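Local structure of uracil-DNA glycosylase (Sulfolobus tokodaii str. 7, 4ZBY) at residues G60-L63 against T64-K68; L71-E74 against R75-F79. The protein belongs to the uracil-DNA glycosylase superfamily, an alpha/beta fold that here carries an iron-sulfur cluster and a bound uracil. All blocks are in the same frame, centred on the assembly; numbering follows the deposited sequence. Where two conformers were deposited one is given.

Contact 1: G60-L63 against T64-K68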
loop_
_atom_site.group_PDB
_atom_site.type_symbol
_atom_site.label_atom_id
_atom_site.label_comp_id
_atom_site.label_asym_id
_atom_site.label_seq_id
_atom_site.Cartn_x
_atom_site.Cartn_y
_atom_site.Cartn_z
ATOM N N GLY A 60 1.002 -11.781 -0.513
ATOM C CA GLY A 60 1.049 -11.119 -1.797
ATOM C C GLY A 60 0.376 -11.865 -2.940
ATOM O O GLY A 60 -0.234 -11.235 -3.824
ATOM N N LYS A 61 0.518 -13.187 -2.958
ATOM C CA LYS A 61 -0.129 -14.014 -3.976
ATOM C C LYS A 61 -1.652 -13.906 -3.850
ATOM O O LYS A 61 -2.365 -13.876 -4.861
ATOM C CB LYS A 61 0.335 -15.464 -3.875
ATOM C CG LYS A 61 1.830 -15.617 -4.253
ATOM C CD LYS A 61 2.382 -16.997 -3.913
ATOM C CE LYS A 61 3.884 -17.069 -4.183
ATOM N NZ LYS A 61 4.395 -18.463 -3.992
ATOM N N LEU A 62 -2.142 -13.798 -2.619
ATOM C CA LEU A 62 -3.578 -13.614 -2.405
ATOM C C LEU A 62 -3.990 -12.240 -2.925
ATOM O O LEU A 62 -5.019 -12.102 -3.583
ATOM C CB LEU A 62 -3.938 -13.765 -0.938
ATOM C CG LEU A 62 -5.394 -13.483 -0.573
ATOM C CD1 LEU A 62 -6.335 -14.278 -1.452
ATOM C CD2 LEU A 62 -5.581 -13.868 0.879
ATOM N N LEU A 63 -3.187 -11.223 -2.622
ATOM C CA LEU A 63 -3.465 -9.896 -3.133
ATOM C C LEU A 63 -3.536 -9.910 -4.657
ATOM O O LEU A 63 -4.481 -9.386 -5.236
ATOM C CB LEU A 63 -2.406 -8.890 -2.678
ATOM C CG LEU A 63 -2.577 -7.489 -3.264
ATOM C CD1 LEU A 63 -3.874 -6.835 -2.802
ATOM C CD2 LEU A 63 -1.420 -6.586 -2.905
ATOM N N THR A 64 -2.543 -10.516 -5.308
ATOM C CA THR A 64 -2.556 -10.581 -6.758
ATOM C C THR A 64 -3.818 -11.256 -7.299
ATOM O O THR A 64 -4.437 -10.779 -8.268
ATOM C CB THR A 64 -1.288 -11.314 -7.257
ATOM O OG1 THR A 64 -0.157 -10.624 -6.740
ATOM C CG2 THR A 64 -1.245 -11.319 -8.774
ATOM N N GLN A 65 -4.238 -12.334 -6.646
ATOM C CA GLN A 65 -5.422 -13.061 -7.069
ATOM C C GLN A 65 -6.668 -12.185 -6.949
ATOM O O GLN A 65 -7.502 -12.185 -7.846
ATOM C CB GLN A 65 -5.599 -14.356 -6.263
ATOM C CG GLN A 65 -6.829 -15.151 -6.676
ATOM C CD GLN A 65 -7.045 -16.391 -5.821
ATOM O OE1 GLN A 65 -6.347 -16.611 -4.827
ATOM N NE2 GLN A 65 -8.017 -17.203 -6.204
ATOM N N MET A 66 -6.791 -11.417 -5.862
ATOM C CA MET A 66 -7.960 -10.548 -5.716
ATOM C C MET A 66 -7.940 -9.428 -6.740
ATOM O O MET A 66 -8.971 -9.066 -7.305
ATOM C CB MET A 66 -8.047 -9.958 -4.309
ATOM C CG MET A 66 -8.238 -11.001 -3.274
ATOM S SD MET A 66 -8.756 -10.273 -1.715
ATOM C CE MET A 66 -8.897 -11.765 -0.741
ATOM N N ILE A 67 -6.768 -8.856 -6.965
ATOM C CA ILE A 67 -6.667 -7.808 -7.955
ATOM C C ILE A 67 -7.099 -8.343 -9.326
ATOM O O ILE A 67 -7.851 -7.681 -10.048
ATOM C CB ILE A 67 -5.249 -7.230 -8.017
ATOM C CG1 ILE A 67 -4.981 -6.439 -6.723
ATOM C CG2 ILE A 67 -5.110 -6.283 -9.211
ATOM C CD1 ILE A 67 -3.546 -6.004 -6.600
ATOM N N LYS A 68 -6.656 -9.551 -9.665
ATOM C CA LYS A 68 -6.999 -10.140 -10.949
ATOM C C LYS A 68 -8.454 -10.573 -11.033
ATOM O O LYS A 68 -9.155 -10.199 -11.971
ATOM C CB LYS A 68 -6.084 -11.338 -11.242
ATOM C CG LYS A 68 -6.488 -12.101 -12.491
ATOM C CD LYS A 68 -6.359 -11.228 -13.715
ATOM C CE LYS A 68 -6.570 -12.055 -14.975
ATOM N NZ LYS A 68 -6.305 -11.242 -16.195
#
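Gly60 O and Thr64 N open a run of four backbone hydrogen bonds that link residue i to i+4 within helix 58-71. Thr64 N lies 2.8 Å from Gly60 O and Ile67 N 2.9 Å from Leu63 O; between them Gln65 N binds Lys61 O and Met66 N binds Leu62 O. The N-H groups point fairly straight at their acceptors, with angles between 154° and 168°.

Apolar contacts lie on the buried side. In one of the two conformers of Met66, its terminal CE meets the CD1 methyl of Leu62 at 3.7 Å. With CG anti to the carbonyl carbon and the chain extended beyond it, this conformer runs back toward the N-terminal end of the helix, so CE meets Leu62. Leu63 and Ile67 form the second pair, CG of the leucine lying 3.8 Å from CD1 of the isoleucine; Ile67 CG1 also rests 3.3 Å from Leu63 O. Helix 172-190 meets Leu62, Leu63 and Met66 through Arg175, Phe182 and Leu178, while Ile67 packs on Leu73.

The polar side chains are placed differently. Thr64 turns its hydroxyl beside its own backbone N (chi1 -57°), which brings OG1 to 3.0 Å from Gly60 O, while its hydrogen bond to NH1 of Arg75 leads out of the helix. Gln65 stretches its amide until OE1 stands 4.1 Å from Leu62 CD1, and NE2 makes a weak hydrogen bond to Glu69.

The chemistry is that of an amphipathic helix: the four carbonyls of 60-63 accept from the N-H groups of 64-67, leucines face helix 172-190, and the Thr64 hydroxyl ties the helix to an arginine of the following loop. Its start borders the uracil pocket, where Leu63 touches Phe55 and Gly60 lies about 6 Å from the bound uracil.

Contact 2: L71-E74 against R75-F79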
loop_
_atom_site.group_PDB
_atom_site.type_symbol
_atom_site.label_atom_id
_atom_site.label_comp_id
_atom_site.label_asym_id
_atom_site.label_seq_id
_atom_site.Cartn_x
_atom_site.Cartn_y
_atom_site.Cartn_z
ATOM N N LEU A 71 -10.959 -7.295 -9.211
ATOM C CA LEU A 71 -10.841 -5.987 -9.866
ATOM C C LEU A 71 -10.682 -6.087 -11.372
ATOM O O LEU A 71 -10.951 -5.127 -12.111
ATOM C CB LEU A 71 -9.656 -5.194 -9.311
ATOM C CG LEU A 71 -9.613 -4.983 -7.791
ATOM C CD1 LEU A 71 -8.453 -4.040 -7.497
ATOM C CD2 LEU A 71 -10.920 -4.432 -7.239
ATOM N N GLY A 72 -10.225 -7.238 -11.840
ATOM C CA GLY A 72 -10.022 -7.442 -13.258
ATOM C C GLY A 72 -8.764 -6.767 -13.765
ATOM O O GLY A 72 -8.744 -6.278 -14.894
ATOM N N LEU A 73 -7.723 -6.722 -12.931
ATOM C CA LEU A 73 -6.472 -6.040 -13.300
ATOM C C LEU A 73 -5.232 -6.904 -13.107
ATOM O O LEU A 73 -5.188 -7.753 -12.218
ATOM C CB LEU A 73 -6.294 -4.764 -12.490
ATOM C CG LEU A 73 -7.358 -3.673 -12.659
ATOM C CD1 LEU A 73 -7.242 -2.717 -11.505
ATOM C CD2 LEU A 73 -7.197 -2.954 -13.994
ATOM N N GLU A 74 -4.219 -6.675 -13.949
ATOM C CA GLU A 74 -2.907 -7.261 -13.746
ATOM C C GLU A 74 -2.091 -6.366 -12.823
ATOM O O GLU A 74 -2.366 -5.165 -12.692
ATOM C CB GLU A 74 -2.157 -7.434 -15.077
ATOM C CG GLU A 74 -2.867 -8.265 -16.110
ATOM C CD GLU A 74 -3.323 -9.608 -15.584
ATOM O OE1 GLU A 74 -2.538 -10.297 -14.902
ATOM O OE2 GLU A 74 -4.485 -9.974 -15.858
ATOM N N ARG A 75 -1.068 -6.921 -12.178
ATOM C CA ARG A 75 -0.234 -6.068 -11.328
ATOM C C ARG A 75 0.393 -4.909 -12.099
ATOM O O ARG A 75 0.576 -3.825 -11.554
ATOM C CB ARG A 75 0.889 -6.880 -10.664
ATOM C CG ARG A 75 0.420 -7.902 -9.664
ATOM C CD ARG A 75 1.575 -8.847 -9.312
ATOM N NE ARG A 75 2.747 -8.158 -8.758
ATOM C CZ ARG A 75 3.017 -8.055 -7.454
ATOM N NH1 ARG A 75 2.202 -8.589 -6.555
ATOM N NH2 ARG A 75 4.109 -7.416 -7.047
ATOM N N ASP A 76 0.745 -5.127 -13.362
ATOM C CA ASP A 76 1.374 -4.059 -14.117
ATOM C C ASP A 76 0.417 -2.912 -14.451
ATOM O O ASP A 76 0.851 -1.875 -14.975
ATOM C CB ASP A 76 1.997 -4.619 -15.407
ATOM C CG ASP A 76 3.180 -5.533 -15.116
ATOM O OD1 ASP A 76 3.898 -5.251 -14.139
ATOM O OD2 ASP A 76 3.376 -6.534 -15.847
ATOM N N GLN A 77 -0.869 -3.060 -14.118
ATOM C CA GLN A 77 -1.813 -1.977 -14.377
ATOM C C GLN A 77 -2.086 -1.155 -13.132
ATOM O O GLN A 77 -2.770 -0.149 -13.213
ATOM C CB GLN A 77 -3.149 -2.505 -14.909
ATOM C CG GLN A 77 -3.083 -3.230 -16.244
ATOM C CD GLN A 77 -4.384 -3.890 -16.629
ATOM O OE1 GLN A 77 -4.780 -4.883 -16.045
ATOM N NE2 GLN A 77 -5.050 -3.350 -17.644
ATOM N N VAL A 78 -1.543 -1.580 -11.992
ATOM C CA VAL A 78 -1.749 -0.837 -10.733
ATOM C C VAL A 78 -0.392 -0.450 -10.174
ATOM O O VAL A 78 0.640 -0.740 -10.815
ATOM C CB VAL A 78 -2.529 -1.662 -9.719
ATOM C CG1 VAL A 78 -3.908 -1.982 -10.314
ATOM C CG2 VAL A 78 -1.782 -2.959 -9.363
ATOM N N PHE A 79 -0.360 0.244 -9.037
ATOM C CA PHE A 79 0.911 0.508 -8.384
ATOM C C PHE A 79 0.847 -0.027 -6.976
ATOM O O PHE A 79 -0.156 0.169 -6.282
ATOM C CB PHE A 79 1.261 2.007 -8.375
ATOM C CG PHE A 79 2.691 2.276 -7.978
ATOM C CD1 PHE A 79 3.024 2.459 -6.653
ATOM C CD2 PHE A 79 3.703 2.315 -8.946
ATOM C CE1 PHE A 79 4.359 2.698 -6.272
ATOM C CE2 PHE A 79 5.030 2.538 -8.588
ATOM C CZ PHE A 79 5.350 2.716 -7.237
HETATM O O HOH W 1 -0.221 -9.601 -12.642
#
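A local surface turn joins the end of helix 58-71 to strand 79-82, and its main cross-contact is between Glu74 and Gln77. The chain leaves the helix at Gly72, whose phi is positive, and coils into a short 3-10 segment at 75-77. Two hydrogen bonds close the turn. Gln77 N reaches Glu74 O at 3.0 Å from well above the carbonyl plane, whereas Gln77 OE1 accepts from Glu74 N at 2.8 Å, in the amide's carbonyl plane and on a lone pair, with an N-H angle of 173°. The latter is one half of a capping box. An extended chi2 (172°) carries the amide back over Leu73, whose CD2 lies 3.7 Å from OE1. On the inner side Leu73 CD1 packs on Val78 CG1 at 3.6 Å, above Ile37 and Phe39 of strand 37-41.

A water accepts from Arg75 N at 2.8 Å and donates weakly to Glu74 OE1; OE2 faces Lys68, modelled too close to trust in detail. The Arg75 guanidinium reaches Glu30, Thr64 and the carbonyls of Pro54 and Phe55, two residues of the uracil pocket. With N-H groups 74 and 77 paired, the turn is held mainly by polar bonds, and one aliphatic pair secures its underside.

How the contacts relate
Contact 1 is a buried helical segment and contact 2 a mostly exposed turn; they follow one another in the chain and their centres lie about 10 Å apart. Regular main-chain bonding and aliphatic packing dominate the first, whereas the second relies on one backbone bond, a side-chain amide, a water and a single apolar pair. Between them, Ile67 O probably accepts a hydrogen bond from Leu73 N at 3.0 Å, and the opposite charges of Lys68 and Glu74 come close, though the detail of that pairing is doubtful. Both contacts meet helix 172-190, the first through Leu63 and Met66, the second through Leu71; contact 2 also packs on strand 37-41. Together they lead helix 58-71 into strand 79-82.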